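Local coordinates for protein muconate cycloisomerase (Azorhizobium caulinodans, PDB 3MY9) that belongs to the enolase superfamily, pairing an enolase-like N-terminal domain with a TIM-type barrel, and binds magnesium ions, at residues 186-189 against 190-194; 174-177 against 178-182. One frame throughout, in Å; residues are numbered along the deposited sequence.

Interaction 1: residues 186-189 against 190-194; sequences GEFG and ERIDL
Arg-191 folds back so that its guanidinium overlaps the CD1 edge of the Phe-188 ring, where helix 174-188 ends and the chain turns through Gly-189 into strand 193-197, a helix-to-strand turn in a beta-alpha-beta unit of the barrel domain. A bend at chi3 (44°) brings the guanidinium round the carbonyl of Phe-188, with Arg-191 CD 3.3 Å from Phe-188 O. One guanidinium face then lies over Phe-188 CD1, while Arg-191 NH2 sits near the ring plane, 3.8 Å from Phe-188 CD1; the two planes are turned 49° apart. At the guanidinium edge Arg-191 NH1 comes within 2.7 Å of Glu-187 O, but the angle is too poor for a hydrogen bond. Glu-187 CG stands over the centre of one ring face, and the carboxylate of Glu-187 continues to a salt bridge with Arg-155. Ile-192 CG2 meets Phe-188 CB at 3.9 Å, and both side chains also touch Met-154 of helix 147-157. The turn is closed by the backbone: Arg-191 N donates to Phe-188 O (2.9 Å). Gly-189 leaves the helix with a positive phi of 53°. Its carbonyl O, like that of Ile-192, accepts a hydrogen bond from Arg-185 NH1, and Ile-192 CG1 lies 3.9 Å from Gly-189 O.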
loop_
_atom_site.group_PDB
_atom_site.type_symbol
_atom_site.label_atom_id
_atom_site.label_comp_id
_atom_site.label_asym_id
_atom_site.label_seq_id
_atom_site.Cartn_x
_atom_site.Cartn_y
_atom_site.Cartn_z
ATOM N N GLY A 186 13.132 -2.407 41.377
ATOM C CA GLY A 186 13.925 -1.798 42.466
ATOM C C GLY A 186 14.916 -2.744 43.158
ATOM O O GLY A 186 16.034 -2.354 43.498
ATOM N N GLU A 187 14.523 -3.991 43.370
ATOM C CA GLU A 187 15.421 -4.953 44.002
ATOM C C GLU A 187 16.361 -5.664 43.032
ATOM O O GLU A 187 17.552 -5.874 43.329
ATOM C CB GLU A 187 14.622 -6.024 44.723
ATOM C CG GLU A 187 15.542 -7.051 45.432
ATOM C CD GLU A 187 14.954 -7.586 46.702
ATOM O OE1 GLU A 187 15.644 -8.393 47.393
ATOM O OE2 GLU A 187 13.805 -7.181 47.010
ATOM N N PHE A 188 15.804 -6.076 41.900
ATOM C CA PHE A 188 16.481 -6.987 40.995
ATOM C C PHE A 188 17.082 -6.319 39.767
ATOM O O PHE A 188 17.992 -6.865 39.164
ATOM C CB PHE A 188 15.507 -8.076 40.565
ATOM C CG PHE A 188 15.030 -8.953 41.706
ATOM C CD1 PHE A 188 15.894 -9.859 42.308
ATOM C CD2 PHE A 188 13.710 -8.904 42.140
ATOM C CE1 PHE A 188 15.452 -10.665 43.347
ATOM C CE2 PHE A 188 13.261 -9.721 43.149
ATOM C CZ PHE A 188 14.122 -10.589 43.769
ATOM N N GLY A 189 16.554 -5.156 39.374
ATOM C CA GLY A 189 17.031 -4.474 38.181
ATOM C C GLY A 189 17.006 -5.417 37.000
ATOM O O GLY A 189 15.989 -6.059 36.756
ATOM N N GLU A 190 18.130 -5.524 36.290
ATOM C CA GLU A 190 18.242 -6.398 35.116
ATOM C C GLU A 190 18.793 -7.786 35.447
ATOM O O GLU A 190 19.097 -8.582 34.549
ATOM C CB GLU A 190 19.125 -5.752 34.039
ATOM C CG GLU A 190 18.583 -4.444 33.430
ATOM C CD GLU A 190 19.706 -3.554 32.873
ATOM O OE1 GLU A 190 20.427 -4.009 31.939
ATOM O OE2 GLU A 190 19.873 -2.403 33.377
ATOM N N ARG A 191 18.892 -8.107 36.725
ATOM C CA ARG A 191 19.289 -9.437 37.106
ATOM C C ARG A 191 18.191 -10.469 36.823
ATOM O O ARG A 191 18.444 -11.668 36.898
ATOM C CB ARG A 191 19.685 -9.468 38.576
ATOM C CG ARG A 191 20.888 -8.565 38.897
ATOM C CD ARG A 191 20.843 -8.078 40.351
ATOM N NE ARG A 191 20.500 -9.174 41.256
ATOM C CZ ARG A 191 19.808 -9.055 42.388
ATOM N NH1 ARG A 191 19.351 -7.869 42.801
ATOM N NH2 ARG A 191 19.573 -10.145 43.123
ATOM N N ILE A 192 16.975 -10.004 36.545
ATOM C CA ILE A 192 15.900 -10.889 36.131
ATOM C C ILE A 192 15.480 -10.551 34.714
ATOM O O ILE A 192 15.482 -9.392 34.318
ATOM C CB ILE A 192 14.659 -10.845 37.075
ATOM C CG1 ILE A 192 14.031 -9.451 37.103
ATOM C CG2 ILE A 192 15.035 -11.319 38.489
ATOM C CD1 ILE A 192 12.719 -9.422 37.793
ATOM N N ASP A 193 15.149 -11.606 33.978
ATOM C CA ASP A 193 14.609 -11.558 32.671
ATOM C C ASP A 193 13.093 -11.646 32.883
ATOM O O ASP A 193 12.549 -12.738 32.992
ATOM C CB ASP A 193 15.169 -12.741 31.854
ATOM C CG ASP A 193 14.559 -12.866 30.459
ATOM O OD1 ASP A 193 13.597 -12.142 30.132
ATOM O OD2 ASP A 193 15.040 -13.712 29.673
ATOM N N LEU A 194 12.430 -10.485 32.934
ATOM C CA LEU A 194 11.050 -10.391 33.341
ATOM C C LEU A 194 10.132 -10.279 32.134
ATOM O O LEU A 194 10.307 -9.376 31.323
ATOM C CB LEU A 194 10.854 -9.147 34.219
ATOM C CG LEU A 194 9.439 -8.835 34.718
ATOM C CD1 LEU A 194 8.885 -9.983 35.535
ATOM C CD2 LEU A 194 9.428 -7.552 35.564
#

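Interaction 2: residues 174-177 against 178-182; sequences HAEE and LRILE
His-174 lays one face of its imidazole against Leu-178, one turn further along in the first two turns of helix 174-188, making an i to i+4 CH-pi contact. This helix belongs to a beta-alpha-beta unit of the barrel domain, between strands 164-168 and 193-197. Leu-178 CG stands 4.2 Å from the centroid of the His-174 ring and only 16° off the ring normal. The two methyls spread over the NE2 side of the ring: Leu-178 CD1 lies 3.9 Å from His-174 NE2 and Leu-178 CD2 4.0 Å from His-174 CE1. With CG of His-174 trans to its own N (chi1 -176°), the ring swings along the helix toward Leu-178, and NE2 is held by a hydrogen bond to Asp-213.

Another flank of the helix carries Arg-179, whose chain bends at chi3 (-65°) and runs back toward the N-terminal end. Its guanidinium lies flat over the backbone, one face toward Glu-176 CA and Ala-175 O, with Arg-179 NH2 3.6 Å from Glu-176 CB and Arg-179 NH1 3.7 Å from Ala-175 CB. The carboxylate of Glu-176 is nearly parallel to the guanidinium, but Glu-176 OE1 stays 4.8 Å from Arg-179 NH2, so any attraction acts without charged atoms in contact. Underneath run regular alpha-helical bonds, from Leu-178 N to His-174 O through Leu-181 N to Glu-177 O.

Glu-177 sends its carboxylate back to the preceding loop, where OE1 accepts from Gly-170 N and OE2 from the amides of Val-171 and Lys-172, tying that loop to the first turn. Leu-178 and Leu-181 pack on Val-214 of helix 207-215 and on Phe-217, while Ile-180 and Leu-181 rest on Met-167 of strand 164-168, and Leu-181 also reaches Leu-194 and Leu-196 of strand 193-197.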
loop_
_atom_site.group_PDB
_atom_site.type_symbol
_atom_site.label_atom_id
_atom_site.label_comp_id
_atom_site.label_asym_id
_atom_site.label_seq_id
_atom_site.Cartn_x
_atom_site.Cartn_y
_atom_site.Cartn_z
ATOM N N HIS A 174 -4.668 -2.008 37.811
ATOM C CA HIS A 174 -3.464 -1.571 37.106
ATOM C C HIS A 174 -2.441 -0.889 38.018
ATOM O O HIS A 174 -1.255 -1.224 37.971
ATOM C CB HIS A 174 -3.876 -0.634 35.978
ATOM C CG HIS A 174 -2.746 -0.184 35.108
ATOM N ND1 HIS A 174 -1.889 -1.065 34.481
ATOM C CD2 HIS A 174 -2.370 1.058 34.717
ATOM C CE1 HIS A 174 -1.030 -0.382 33.747
ATOM N NE2 HIS A 174 -1.295 0.908 33.880
ATOM N N ALA A 175 -2.904 0.049 38.854
ATOM C CA ALA A 175 -2.032 0.737 39.813
ATOM C C ALA A 175 -1.234 -0.233 40.684
ATOM O O ALA A 175 -0.032 -0.029 40.913
ATOM C CB ALA A 175 -2.859 1.700 40.727
ATOM N N GLU A 176 -1.903 -1.272 41.183
ATOM C CA GLU A 176 -1.241 -2.273 42.026
ATOM C C GLU A 176 -0.199 -3.047 41.223
ATOM O O GLU A 176 0.888 -3.298 41.710
ATOM C CB GLU A 176 -2.255 -3.236 42.671
ATOM C CG GLU A 176 -1.633 -4.247 43.688
ATOM C CD GLU A 176 -2.673 -5.054 44.464
ATOM O OE1 GLU A 176 -3.895 -4.867 44.220
ATOM O OE2 GLU A 176 -2.267 -5.869 45.332
ATOM N N GLU A 177 -0.517 -3.385 39.975
ATOM C CA GLU A 177 0.434 -4.102 39.135
ATOM C C GLU A 177 1.668 -3.230 38.852
ATOM O O GLU A 177 2.786 -3.747 38.797
ATOM C CB GLU A 177 -0.249 -4.614 37.863
ATOM C CG GLU A 177 -1.337 -5.653 38.217
ATOM C CD GLU A 177 -1.913 -6.412 37.035
ATOM O OE1 GLU A 177 -1.973 -5.857 35.910
ATOM O OE2 GLU A 177 -2.349 -7.570 37.261
ATOM N N LEU A 178 1.474 -1.918 38.722
ATOM C CA LEU A 178 2.593 -0.996 38.515
ATOM C C LEU A 178 3.516 -0.917 39.735
ATOM O O LEU A 178 4.737 -0.897 39.576
ATOM C CB LEU A 178 2.106 0.418 38.155
ATOM C CG LEU A 178 1.472 0.638 36.785
ATOM C CD1 LEU A 178 1.156 2.154 36.575
ATOM C CD2 LEU A 178 2.371 0.131 35.691
ATOM N N ARG A 179 2.930 -0.840 40.933
ATOM C CA ARG A 179 3.707 -0.830 42.184
ATOM C C ARG A 179 4.494 -2.141 42.352
ATOM O O ARG A 179 5.625 -2.156 42.834
ATOM C CB ARG A 179 2.785 -0.639 43.414
ATOM C CG ARG A 179 2.100 0.730 43.480
ATOM C CD ARG A 179 1.464 1.021 44.875
ATOM N NE ARG A 179 0.355 0.112 45.200
ATOM C CZ ARG A 179 -0.917 0.259 44.805
ATOM N NH1 ARG A 179 -1.292 1.291 44.046
ATOM N NH2 ARG A 179 -1.828 -0.644 45.163
ATOM N N ILE A 180 3.872 -3.247 41.971
ATOM C CA ILE A 180 4.561 -4.544 41.951
ATOM C C ILE A 180 5.764 -4.521 41.012
ATOM O O ILE A 180 6.851 -4.903 41.403
ATOM C CB ILE A 180 3.594 -5.709 41.630
ATOM C CG1 ILE A 180 2.740 -6.020 42.877
ATOM C CG2 ILE A 180 4.366 -6.995 41.250
ATOM C CD1 ILE A 180 1.550 -6.913 42.622
ATOM N N LEU A 181 5.590 -4.015 39.805
ATOM C CA LEU A 181 6.695 -3.970 38.844
ATOM C C LEU A 181 7.790 -3.060 39.352
ATOM O O LEU A 181 8.970 -3.356 39.170
ATOM C CB LEU A 181 6.229 -3.482 37.479
ATOM C CG LEU A 181 5.375 -4.459 36.654
ATOM C CD1 LEU A 181 4.644 -3.692 35.570
ATOM C CD2 LEU A 181 6.207 -5.650 36.076
ATOM N N GLU A 182 7.397 -1.958 39.986
ATOM C CA GLU A 182 8.360 -1.036 40.567
ATOM C C GLU A 182 9.180 -1.713 41.652
ATOM O O GLU A 182 10.383 -1.512 41.704
ATOM C CB GLU A 182 7.685 0.208 41.177
ATOM C CG GLU A 182 8.641 1.409 41.292
ATOM C CD GLU A 182 8.838 2.140 39.942
ATOM O OE1 GLU A 182 7.886 2.835 39.468
ATOM O OE2 GLU A 182 9.949 2.014 39.350
#

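How the interactions relate
Both interactions use helix 174-188, the helix of the beta-alpha-beta unit that runs from strand 164-168 to strand 193-197 in the barrel domain. Interaction 2 comes first along the chain, in the opening turns of that helix; interaction 1 follows at its last turn and carries the chain into the next strand. Their centres lie 15 Å apart, on the same side of the chain's centre. They meet where Leu-194 CD2 packs 3.8 Å from Leu-181 CD2, so the strand entered through interaction 1 comes back under the helix begun in interaction 2. Together they mark the two ends of one helix on the barrel's outer wall.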